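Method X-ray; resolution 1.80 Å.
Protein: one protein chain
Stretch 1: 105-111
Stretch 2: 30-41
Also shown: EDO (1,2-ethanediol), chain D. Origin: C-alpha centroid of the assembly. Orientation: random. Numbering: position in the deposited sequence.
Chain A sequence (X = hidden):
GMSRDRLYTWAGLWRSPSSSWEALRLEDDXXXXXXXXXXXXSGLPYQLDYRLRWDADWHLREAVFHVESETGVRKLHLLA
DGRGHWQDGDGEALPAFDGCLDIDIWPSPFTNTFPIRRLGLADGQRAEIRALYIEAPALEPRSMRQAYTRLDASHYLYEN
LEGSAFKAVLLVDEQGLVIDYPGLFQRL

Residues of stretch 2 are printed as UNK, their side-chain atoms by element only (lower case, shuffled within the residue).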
# COMPACT_ATOMS: atom_id res chain seq x y z
N ILE A 105 0.20 17.58 -6.22
CA ILE A 105 0.69 16.19 -6.06
C ILE A 105 -0.42 15.34 -6.65
O ILE A 105 -1.57 15.51 -6.26
CB ILE A 105 0.81 15.79 -4.56
CG1 ILE A 105 1.92 16.57 -3.83
CG2 ILE A 105 1.08 14.29 -4.46
CD1 ILE A 105 1.69 16.72 -2.33
N TRP A 106 -0.06 14.40 -7.51
CA TRP A 106 -0.96 13.30 -7.95
C TRP A 106 -0.48 12.05 -7.21
O TRP A 106 0.72 11.79 -7.16
CB TRP A 106 -0.89 13.04 -9.48
CG TRP A 106 -1.53 11.74 -9.87
CD1 TRP A 106 -0.92 10.50 -10.05
CD2 TRP A 106 -2.94 11.50 -10.05
NE1 TRP A 106 -1.88 9.53 -10.32
CE2 TRP A 106 -3.12 10.12 -10.34
CE3 TRP A 106 -4.07 12.32 -9.97
CZ2 TRP A 106 -4.37 9.56 -10.57
CZ3 TRP A 106 -5.32 11.76 -10.21
CH2 TRP A 106 -5.46 10.40 -10.50
N PRO A 107 -1.40 11.23 -6.70
CA PRO A 107 -2.84 11.41 -6.66
C PRO A 107 -3.35 11.97 -5.34
O PRO A 107 -3.58 11.22 -4.39
CB PRO A 107 -3.34 9.97 -6.85
CG PRO A 107 -2.31 9.14 -6.23
CD PRO A 107 -1.01 9.86 -6.29
N SER A 108 -3.57 13.29 -5.29
CA SER A 108 -4.14 13.87 -4.06
C SER A 108 -5.01 15.07 -4.32
O SER A 108 -4.58 16.05 -4.90
CB SER A 108 -3.07 14.25 -3.05
OG SER A 108 -3.63 14.92 -1.91
N PRO A 109 -6.24 15.03 -3.78
CA PRO A 109 -7.05 16.25 -3.96
C PRO A 109 -6.77 17.31 -2.89
O PRO A 109 -7.32 18.44 -2.92
CB PRO A 109 -8.47 15.70 -3.85
CG PRO A 109 -8.35 14.63 -2.88
CD PRO A 109 -7.00 13.97 -3.10
N PHE A 110 -5.88 16.98 -1.95
CA PHE A 110 -5.46 18.00 -0.96
C PHE A 110 -4.95 19.26 -1.63
O PHE A 110 -5.34 20.38 -1.25
CB PHE A 110 -4.39 17.51 0.00
CG PHE A 110 -3.90 18.57 0.96
CD1 PHE A 110 -4.80 19.35 1.71
CD2 PHE A 110 -2.57 18.79 1.13
CE1 PHE A 110 -4.37 20.33 2.58
CE2 PHE A 110 -2.14 19.78 2.00
CZ PHE A 110 -3.03 20.55 2.73
N THR A 111 -4.08 19.09 -2.63
CA THR A 111 -3.33 20.23 -3.13
C THR A 111 -4.16 21.28 -3.88
O THR A 111 -3.73 22.40 -4.04
CB THR A 111 -2.11 19.78 -3.96
OG1 THR A 111 -2.51 18.92 -5.05
CG2 THR A 111 -1.11 19.07 -3.05
N UNK A 30 0.82 23.70 8.25
CA UNK A 30 1.42 22.50 7.70
C UNK A 30 0.48 21.28 7.70
O UNK A 30 -0.54 21.26 8.37
o UNK A 30 4.77 22.40 10.70
c UNK A 30 2.76 22.18 8.38
c UNK A 30 2.65 21.76 9.80
c UNK A 30 4.02 21.48 10.38
n UNK A 30 4.36 20.21 10.49
N UNK A 31 0.80 20.32 6.85
CA UNK A 31 0.07 19.07 6.78
C UNK A 31 1.06 17.95 6.68
O UNK A 31 2.17 18.11 6.15
c UNK A 31 -0.91 19.01 5.61
N UNK A 32 0.62 16.80 7.16
CA UNK A 32 1.36 15.59 7.03
C UNK A 32 0.40 14.51 6.61
O UNK A 32 -0.71 14.41 7.17
c UNK A 32 3.58 13.65 9.50
o UNK A 32 2.68 13.15 10.23
o UNK A 32 4.81 13.62 9.79
c UNK A 32 3.15 14.29 8.20
c UNK A 32 2.01 15.26 8.35
N UNK A 33 0.83 13.71 5.64
CA UNK A 33 -0.03 12.78 4.99
C UNK A 33 0.67 11.46 4.63
O UNK A 33 1.88 11.43 4.39
c UNK A 33 -0.59 13.43 3.72
o UNK A 33 -1.47 12.58 3.05
N UNK A 34 -0.13 10.40 4.66
CA UNK A 34 0.25 9.07 4.24
C UNK A 34 -0.73 8.68 3.15
O UNK A 34 -1.95 8.62 3.38
n UNK A 34 0.42 6.38 7.95
c UNK A 34 1.42 6.92 7.25
c UNK A 34 1.09 8.26 6.52
o UNK A 34 2.54 6.37 7.13
c UNK A 34 0.11 8.07 5.39
N UNK A 35 -0.19 8.38 1.97
CA UNK A 35 -1.00 8.10 0.80
C UNK A 35 -0.61 6.73 0.26
O UNK A 35 0.56 6.44 0.03
c UNK A 35 -1.39 9.19 -1.61
c UNK A 35 -1.28 10.57 -2.31
c UNK A 35 -0.77 8.11 -2.46
c UNK A 35 -0.77 9.24 -0.23
N UNK A 36 -1.57 5.85 0.08
CA UNK A 36 -1.24 4.51 -0.49
C UNK A 36 -2.00 4.36 -1.78
O UNK A 36 -3.17 4.75 -1.84
n UNK A 36 -1.42 2.89 4.19
c UNK A 36 -0.89 2.29 5.26
n UNK A 36 -0.16 1.21 5.14
c UNK A 36 -0.92 3.51 1.84
n UNK A 36 -1.09 2.80 6.47
c UNK A 36 -1.64 3.39 0.49
c UNK A 36 -1.32 2.42 2.80
N UNK A 37 -1.35 3.78 -2.79
CA UNK A 37 -1.89 3.76 -4.14
C UNK A 37 -1.10 2.78 -5.01
O UNK A 37 0.01 2.38 -4.67
c UNK A 37 -1.86 5.17 -4.77
N UNK A 38 -1.73 2.33 -6.10
CA UNK A 38 -1.06 1.46 -7.06
C UNK A 38 -0.28 2.27 -8.08
O UNK A 38 -0.76 3.33 -8.51
c UNK A 38 -3.14 2.55 -6.46
c UNK A 38 -3.33 1.78 -7.71
c UNK A 38 -2.23 0.75 -7.73
N UNK A 39 0.92 1.78 -8.41
CA UNK A 39 1.67 2.21 -9.58
C UNK A 39 0.90 1.79 -10.81
O UNK A 39 0.70 0.59 -11.05
o UNK A 39 3.64 1.97 -11.89
c UNK A 39 3.99 2.08 -10.71
c UNK A 39 3.07 1.57 -9.57
o UNK A 39 5.09 2.54 -10.39
N UNK A 40 0.52 2.78 -11.61
CA UNK A 40 -0.39 2.59 -12.71
C UNK A 40 0.28 1.92 -13.93
O UNK A 40 -0.41 1.54 -14.88
o UNK A 40 -1.47 6.85 -11.10
c UNK A 40 -1.04 3.93 -13.09
c UNK A 40 -1.97 6.12 -12.03
c UNK A 40 -1.86 4.58 -11.94
o UNK A 40 -2.56 6.59 -13.03
N UNK A 41 1.59 1.73 -13.89
CA UNK A 41 2.31 1.04 -14.96
C UNK A 41 2.68 -0.37 -14.55
O UNK A 41 2.45 -1.32 -15.30
n UNK A 41 5.52 0.90 -18.95
c UNK A 41 4.68 1.82 -18.46
c UNK A 41 4.34 3.72 -16.87
n UNK A 41 3.41 1.86 -18.91
c UNK A 41 3.26 3.17 -15.92
n UNK A 41 5.12 2.67 -17.52
c UNK A 41 3.57 1.81 -15.32
C1 EDO D . 7.58 12.24 5.69
O1 EDO D . 7.93 12.99 4.52
C2 EDO D . 7.03 13.16 6.76
O2 EDO D . 5.96 12.53 7.52

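Position 30 opens the strand with three carbons, the third bearing one oxygen and one nitrogen; CA-to-CB points away from stretch 1, and the residue is Gln30. Position 31 has a single side-chain carbon, CB, 3.9 Å from CE2 of Phe110, and is Ala31. At position 32 three carbons end in two oxygens, one of them accepting a hydrogen bond from the 1,2-ethanediol; CB again points away. This is Glu32, and the bond is 2.8 Å from EDO O2 to Glu32 OE2.

Position 33 carries one carbon and one oxygen, with no contact to stretch 1: Ser33, its hydroxyl hydrogen-bonded elsewhere in the structure. Position 34 repeats the pattern of three carbons with one oxygen and one nitrogen on the third, out of reach of stretch 1, and is Gln34. Position 35 shows four carbons forked at the second, directed toward stretch 1, hence Leu35. Its CD1 lies 3.2 Å from the backbone O of Pro107, 4.1 Å from CD of Pro107 and 4.2 Å from CB of Ser108, so one methyl reaches both residues.

Position 36 has three carbons, a nitrogen, then a carbon with two further nitrogens; this guanidinium belongs to Arg36, whose CB points away. Position 37 has one carbon, CB, 4.3 Å from CG of Pro107, and is Ala37. At position 38 three carbons close a ring onto the backbone N: Pro38, the end of the strand.

Position 39 has two carbons, the second with two oxygens, and is Asp39. Position 40 extends this to three carbons and two oxygens, one of which meets the indole nitrogen of Trp106; it is Glu40. Position 41 again ends in a guanidinium, out of reach of stretch 1, and is Arg41. Its backbone N donates to Asp39 OD1 at 2.9 Å, a local bond within the turn after the strand.

The contact buries 281 Å² in all and has two parts. Along the strand, Ala31, Leu35 and Ala37 direct CB toward stretch 1, meeting Phe110, Pro107 and Ser108 through mainly apolar contacts. The cis peptide bond before Pro107 is part of the loop's path, and a weak bond from Ser108 N to Ile105 O at 3.1 Å spans this turn. Beyond the strand, Trp106 NE1 donates to Glu40 OE2 at 2.8 Å with an N-H...O angle of 168°. The carboxylate oxygen lies at the indole edge, near the ring plane, where the N-H points, giving the apolar contact a nearly linear polar tie at its exposed end.

Stretch 2 (30-41) QAESQLRAPDER
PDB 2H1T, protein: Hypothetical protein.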